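Local coordinates for cell wall binding protein cwp8 (Peptoclostridium difficile, PDB 5J6Q) that probably attaches to the bacterial cell wall through three CWB2 modules, as a cell wall protein associated with the S-layer, at residues A[497-509]-A[547-561]. Residues are numbered along the deposited sequence; the frame is centred on the assembly and turned at random.
Sequences NRKDTNAKVINKY and IVLTTEELSKSQEEV. With SO4 (sulfate ion), chain B; SO4 (sulfate ion), chain C.
The side-chain amide of Asn502 grips the edge strand 547-549 of a parallel sheet within a CWB2 module, whose Toprim-like fold packs helices against such sheets. Its ND2 donates to Ile547 O at 3.0 Å, nearly straight (178°) and in the planes of both groups, while OD1 accepts from Leu549 N at 2.9 Å, the donor standing above the amide's carbonyl plane. The carboxamide thus bonds to the edge facing away from strand 516-519, resembling a neighbouring strand only in its donor-acceptor pattern; ND2 is also hydrogen-bonded to Ser432 OG. With CG anti to the backbone N, the amide extends from helix 498-509 to this edge. Gln558 NE2 also reaches Asn502 OD1, at 3.0 Å and from the same face as Leu549 N; the two amide planes stand 77° apart. The same NE2 donates to Leu549 O, and Gln558 OE1 takes Ser555 N on a lone pair, so both ends of this glutamine are held and its flip is fixed.

Lys499 crosses Gln558 at about a right angle, its chain bent at chi3 and chi4 to bring NZ 2.6 Å from Thr550 OG1; that hydroxyl donates in turn to Glu552 O. Weaker bonds run from NZ to Leu549 O and Gln558 OE1.

Helices 498-509 and 556-561 run nearly parallel, at 15° and 8.2 Å between axes, close enough for Ala503 CB to rest on the Ser557 carbonyl. Farther along, Val561 CG2 packs on Ile506 CG2 at 3.7 Å and CG1 on Ala503 CB; Ile506 CD1 touches Val548 CG2. Asn497 OD1 caps helix 498-509 by accepting from Lys499 N and Asp500 N, and a sulfate, probably from the crystallisation liquor, accepts from Lys556 N and Ser557 N. Beside it, Ser557 OG donates to Asp500 OD1 at 2.6 Å, nearly along the carboxylate's C-O axis.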
loop_
_atom_site.group_PDB
_atom_site.type_symbol
_atom_site.label_atom_id
_atom_site.label_comp_id
_atom_site.label_asym_id
_atom_site.label_seq_id
_atom_site.Cartn_x
_atom_site.Cartn_y
_atom_site.Cartn_z
ATOM N N ASN A 497 23.421 -22.033 -18.864
ATOM C CA ASN A 497 22.010 -22.202 -18.469
ATOM C C ASN A 497 21.240 -20.976 -18.932
ATOM O O ASN A 497 21.815 -20.028 -19.498
ATOM C CB ASN A 497 21.878 -22.444 -16.949
ATOM C CG ASN A 497 22.454 -21.344 -16.122
ATOM O OD1 ASN A 497 22.053 -20.148 -16.321
ATOM N ND2 ASN A 497 23.493 -21.594 -15.280
ATOM N N ARG A 498 19.952 -21.003 -18.714
ATOM C CA ARG A 498 19.063 -19.970 -19.184
ATOM C C ARG A 498 19.315 -18.553 -18.565
ATOM O O ARG A 498 18.971 -17.574 -19.222
ATOM C CB ARG A 498 17.583 -20.403 -18.889
ATOM C CG ARG A 498 17.206 -20.162 -17.431
ATOM C CD ARG A 498 15.898 -20.866 -17.090
ATOM N NE ARG A 498 15.908 -22.292 -17.499
ATOM C CZ ARG A 498 14.808 -23.041 -17.654
ATOM N NH1 ARG A 498 13.608 -22.514 -17.480
ATOM N NH2 ARG A 498 14.910 -24.331 -17.930
ATOM N N LYS A 499 19.879 -18.475 -17.329
ATOM C CA LYS A 499 20.146 -17.229 -16.688
ATOM C C LYS A 499 21.460 -16.658 -17.386
ATOM O O LYS A 499 21.503 -15.434 -17.642
ATOM C CB LYS A 499 20.315 -17.313 -15.170
ATOM C CG LYS A 499 19.003 -17.720 -14.515
ATOM C CD LYS A 499 19.154 -18.103 -13.129
ATOM C CE LYS A 499 19.135 -16.853 -12.304
ATOM N NZ LYS A 499 17.823 -16.224 -12.333
ATOM N N ASP A 500 22.439 -17.508 -17.689
ATOM C CA ASP A 500 23.612 -17.052 -18.436
ATOM C C ASP A 500 23.212 -16.635 -19.838
ATOM O O ASP A 500 23.704 -15.649 -20.316
ATOM C CB ASP A 500 24.700 -18.089 -18.492
ATOM C CG ASP A 500 25.138 -18.492 -17.139
ATOM O OD1 ASP A 500 25.165 -17.578 -16.209
ATOM O OD2 ASP A 500 25.383 -19.724 -16.944
ATOM N N THR A 501 22.323 -17.341 -20.503
ATOM C CA THR A 501 21.864 -16.825 -21.822
ATOM C C THR A 501 21.182 -15.459 -21.707
ATOM O O THR A 501 21.395 -14.558 -22.556
ATOM C CB THR A 501 20.881 -17.801 -22.404
ATOM O OG1 THR A 501 21.557 -19.082 -22.517
ATOM C CG2 THR A 501 20.278 -17.343 -23.727
ATOM N N ASN A 502 20.289 -15.321 -20.709
ATOM C CA ASN A 502 19.590 -14.061 -20.511
ATOM C C ASN A 502 20.644 -13.008 -20.304
ATOM O O ASN A 502 20.532 -11.953 -20.980
ATOM C CB ASN A 502 18.664 -14.108 -19.329
ATOM C CG ASN A 502 17.806 -12.935 -19.111
ATOM O OD1 ASN A 502 17.875 -12.308 -17.987
ATOM N ND2 ASN A 502 16.958 -12.604 -20.032
ATOM N N ALA A 503 21.668 -13.246 -19.411
ATOM C CA ALA A 503 22.732 -12.238 -19.256
ATOM C C ALA A 503 23.403 -11.926 -20.599
ATOM O O ALA A 503 23.630 -10.731 -20.863
ATOM C CB ALA A 503 23.841 -12.659 -18.225
ATOM N N LYS A 504 23.756 -12.950 -21.482
ATOM C CA LYS A 504 24.380 -12.553 -22.812
ATOM C C LYS A 504 23.501 -11.726 -23.723
ATOM O O LYS A 504 24.025 -10.808 -24.390
ATOM C CB LYS A 504 24.891 -13.801 -23.563
ATOM C CG LYS A 504 26.059 -14.399 -22.755
ATOM C CD LYS A 504 26.458 -15.837 -23.156
ATOM C CE LYS A 504 27.989 -15.995 -23.031
ATOM N NZ LYS A 504 28.446 -17.097 -23.952
ATOM N N VAL A 505 22.139 -11.993 -23.783
ATOM C CA VAL A 505 21.272 -11.147 -24.619
ATOM C C VAL A 505 21.303 -9.688 -24.086
ATOM O O VAL A 505 21.399 -8.705 -24.885
ATOM C CB VAL A 505 19.837 -11.745 -24.507
ATOM C CG1 VAL A 505 18.755 -10.802 -25.139
ATOM C CG2 VAL A 505 19.807 -13.049 -25.253
ATOM N N ILE A 506 21.184 -9.553 -22.738
ATOM C CA ILE A 506 21.185 -8.234 -22.132
ATOM C C ILE A 506 22.547 -7.543 -22.425
ATOM O O ILE A 506 22.578 -6.359 -22.801
ATOM C CB ILE A 506 20.895 -8.272 -20.600
ATOM C CG1 ILE A 506 19.400 -8.611 -20.254
ATOM C CG2 ILE A 506 21.226 -6.863 -20.067
ATOM C CD1 ILE A 506 19.214 -9.377 -18.850
ATOM N N ASN A 507 23.680 -8.296 -22.322
ATOM C CA ASN A 507 24.993 -7.627 -22.535
ATOM C C ASN A 507 25.135 -7.151 -23.978
ATOM O O ASN A 507 25.737 -6.133 -24.255
ATOM C CB ASN A 507 26.099 -8.590 -22.243
ATOM C CG ASN A 507 27.547 -8.073 -22.318
ATOM O OD1 ASN A 507 27.952 -7.072 -21.692
ATOM N ND2 ASN A 507 28.413 -8.763 -22.999
ATOM N N LYS A 508 24.578 -7.888 -24.872
ATOM C CA LYS A 508 24.740 -7.543 -26.258
ATOM C C LYS A 508 23.821 -6.464 -26.773
ATOM O O LYS A 508 24.269 -5.605 -27.522
ATOM C CB LYS A 508 24.546 -8.778 -27.131
ATOM C CG LYS A 508 24.770 -8.400 -28.620
ATOM C CD LYS A 508 24.789 -9.721 -29.566
ATOM C CE LYS A 508 24.862 -9.230 -31.002
ATOM N NZ LYS A 508 25.970 -9.877 -31.723
ATOM N N TYR A 509 22.580 -6.452 -26.360
ATOM C CA TYR A 509 21.709 -5.500 -26.970
ATOM C C TYR A 509 21.187 -4.341 -26.169
ATOM O O TYR A 509 20.471 -3.557 -26.805
ATOM C CB TYR A 509 20.456 -6.251 -27.380
ATOM C CG TYR A 509 20.722 -7.298 -28.446
ATOM C CD1 TYR A 509 20.528 -8.648 -28.181
ATOM C CD2 TYR A 509 21.094 -6.935 -29.731
ATOM C CE1 TYR A 509 20.684 -9.613 -29.172
ATOM C CE2 TYR A 509 21.232 -7.889 -30.745
ATOM C CZ TYR A 509 21.020 -9.220 -30.459
ATOM O OH TYR A 509 21.096 -10.153 -31.444
ATOM N N ILE A 547 14.013 -8.009 -20.704
ATOM C CA ILE A 547 13.282 -8.729 -19.707
ATOM C C ILE A 547 14.377 -9.543 -18.966
ATOM O O ILE A 547 15.026 -10.370 -19.569
ATOM C CB ILE A 547 12.195 -9.655 -20.273
ATOM C CG1 ILE A 547 11.082 -8.806 -20.895
ATOM C CG2 ILE A 547 11.586 -10.583 -19.031
ATOM C CD1 ILE A 547 9.930 -9.616 -21.592
ATOM N N VAL A 548 14.637 -9.225 -17.716
ATOM C CA VAL A 548 15.587 -10.031 -16.959
ATOM C C VAL A 548 14.759 -11.319 -16.541
ATOM O O VAL A 548 13.673 -11.169 -15.973
ATOM C CB VAL A 548 15.989 -9.193 -15.711
ATOM C CG1 VAL A 548 16.787 -10.051 -14.651
ATOM C CG2 VAL A 548 16.841 -7.973 -16.182
ATOM N N LEU A 549 15.251 -12.537 -16.805
ATOM C CA LEU A 549 14.433 -13.704 -16.366
ATOM C C LEU A 549 15.014 -14.255 -15.062
ATOM O O LEU A 549 16.180 -14.741 -14.979
ATOM C CB LEU A 549 14.478 -14.794 -17.418
ATOM C CG LEU A 549 13.774 -14.404 -18.723
ATOM C CD1 LEU A 549 14.067 -15.498 -19.751
ATOM C CD2 LEU A 549 12.238 -14.160 -18.534
ATOM N N THR A 550 14.182 -14.128 -13.993
ATOM C CA THR A 550 14.623 -14.731 -12.776
ATOM C C THR A 550 13.419 -15.058 -11.859
ATOM O O THR A 550 12.412 -14.333 -11.897
ATOM C CB THR A 550 15.570 -13.797 -11.990
ATOM O OG1 THR A 550 16.277 -14.604 -11.014
ATOM C CG2 THR A 550 14.829 -12.761 -11.239
ATOM N N THR A 551 13.544 -16.145 -11.041
ATOM C CA THR A 551 12.490 -16.392 -10.032
ATOM C C THR A 551 13.058 -16.134 -8.671
ATOM O O THR A 551 12.465 -15.459 -7.856
ATOM C CB THR A 551 11.941 -17.846 -10.105
ATOM O OG1 THR A 551 11.486 -18.049 -11.422
ATOM C CG2 THR A 551 10.729 -18.044 -9.131
ATOM N N GLU A 552 14.221 -16.720 -8.390
ATOM C CA GLU A 552 14.842 -16.493 -7.127
ATOM C C GLU A 552 15.941 -15.411 -7.399
ATOM O O GLU A 552 15.750 -14.534 -8.286
ATOM C CB GLU A 552 15.448 -17.780 -6.521
ATOM C CG GLU A 552 14.730 -19.044 -6.987
ATOM C CD GLU A 552 14.215 -19.877 -5.821
ATOM O OE1 GLU A 552 14.736 -20.998 -5.605
ATOM O OE2 GLU A 552 13.293 -19.407 -5.136
ATOM N N GLU A 553 17.036 -15.416 -6.657
ATOM C CA GLU A 553 18.057 -14.382 -6.929
ATOM C C GLU A 553 18.739 -14.511 -8.286
ATOM O O GLU A 553 18.821 -15.562 -8.920
ATOM C CB GLU A 553 19.151 -14.330 -5.786
ATOM C CG GLU A 553 20.085 -15.551 -5.769
ATOM C CD GLU A 553 21.414 -15.294 -4.995
ATOM O OE1 GLU A 553 22.301 -16.185 -5.024
ATOM O OE2 GLU A 553 21.581 -14.199 -4.359
ATOM N N LEU A 554 19.231 -13.366 -8.755
ATOM C CA LEU A 554 19.993 -13.286 -10.012
ATOM C C LEU A 554 21.196 -14.120 -10.050
ATOM O O LEU A 554 21.829 -14.321 -9.035
ATOM C CB LEU A 554 20.566 -11.883 -10.195
ATOM C CG LEU A 554 19.580 -10.767 -10.418
ATOM C CD1 LEU A 554 20.331 -9.439 -10.771
ATOM C CD2 LEU A 554 18.712 -11.116 -11.508
ATOM N N SER A 555 21.527 -14.638 -11.199
ATOM C CA SER A 555 22.833 -15.214 -11.233
ATOM C C SER A 555 23.883 -14.089 -11.174
ATOM O O SER A 555 23.567 -12.892 -11.429
ATOM C CB SER A 555 23.050 -15.990 -12.536
ATOM O OG SER A 555 23.239 -15.148 -13.677
ATOM N N LYS A 556 25.137 -14.490 -10.869
ATOM C CA LYS A 556 26.259 -13.596 -10.892
ATOM C C LYS A 556 26.420 -13.061 -12.295
ATOM O O LYS A 556 26.620 -11.819 -12.447
ATOM C CB LYS A 556 27.546 -14.355 -10.410
ATOM C CG LYS A 556 27.624 -14.355 -8.887
ATOM C CD LYS A 556 29.032 -14.698 -8.369
ATOM C CE LYS A 556 29.389 -16.157 -8.585
ATOM N NZ LYS A 556 28.799 -17.057 -7.553
ATOM N N SER A 557 26.340 -13.926 -13.312
ATOM C CA SER A 557 26.451 -13.452 -14.725
ATOM C C SER A 557 25.385 -12.325 -15.030
ATOM O O SER A 557 25.669 -11.304 -15.681
ATOM C CB SER A 557 26.290 -14.639 -15.679
ATOM O OG SER A 557 24.947 -15.105 -15.494
ATOM N N GLN A 558 24.146 -12.465 -14.477
ATOM C CA GLN A 558 23.121 -11.434 -14.628
ATOM C C GLN A 558 23.419 -10.207 -13.836
ATOM O O GLN A 558 23.268 -9.068 -14.357
ATOM C CB GLN A 558 21.725 -11.945 -14.200
ATOM C CG GLN A 558 21.136 -12.937 -15.284
ATOM C CD GLN A 558 19.839 -13.634 -14.662
ATOM O OE1 GLN A 558 19.838 -13.971 -13.514
ATOM N NE2 GLN A 558 18.666 -13.667 -15.398
ATOM N N GLU A 559 23.890 -10.386 -12.599
ATOM C CA GLU A 559 24.214 -9.260 -11.751
ATOM C C GLU A 559 25.343 -8.293 -12.505
ATOM O O GLU A 559 25.204 -7.087 -12.533
ATOM C CB GLU A 559 24.800 -9.799 -10.448
ATOM C CG GLU A 559 23.831 -9.853 -9.270
ATOM C CD GLU A 559 24.631 -10.271 -7.961
ATOM O OE1 GLU A 559 25.733 -9.767 -7.808
ATOM O OE2 GLU A 559 24.158 -11.109 -7.130
ATOM N N GLU A 560 26.393 -8.898 -13.064
ATOM C CA GLU A 560 27.447 -8.219 -13.743
ATOM C C GLU A 560 26.944 -7.466 -14.984
ATOM O O GLU A 560 27.315 -6.316 -15.090
ATOM C CB GLU A 560 28.517 -9.193 -14.122
ATOM C CG GLU A 560 29.387 -9.431 -12.891
ATOM C CD GLU A 560 30.432 -10.610 -13.077
ATOM O OE1 GLU A 560 30.861 -10.888 -14.194
ATOM O OE2 GLU A 560 30.828 -11.190 -12.105
ATOM N N VAL A 561 26.096 -8.088 -15.896
ATOM C CA VAL A 561 25.598 -7.369 -17.048
ATOM C C VAL A 561 24.633 -6.288 -16.706
ATOM O O VAL A 561 24.609 -5.218 -17.425
ATOM C CB VAL A 561 24.994 -8.245 -18.182
ATOM C CG1 VAL A 561 25.927 -9.446 -18.475
ATOM C CG2 VAL A 561 23.605 -8.660 -17.838
HETATM S S SO4 B . 26.660 -17.870 -11.416
HETATM O O1 SO4 B . 28.180 -18.039 -11.138
HETATM O O2 SO4 B . 25.951 -17.448 -10.109
HETATM O O3 SO4 B . 26.117 -19.195 -11.859
HETATM O O4 SO4 B . 26.471 -16.872 -12.636
HETATM S S SO4 C . 18.822 -24.720 -17.923
HETATM O O1 SO4 C . 19.401 -24.799 -16.627
HETATM O O2 SO4 C . 19.665 -25.280 -18.822
HETATM O O3 SO4 C . 18.526 -23.300 -18.282
HETATM O O4 SO4 C . 17.579 -25.478 -17.907
#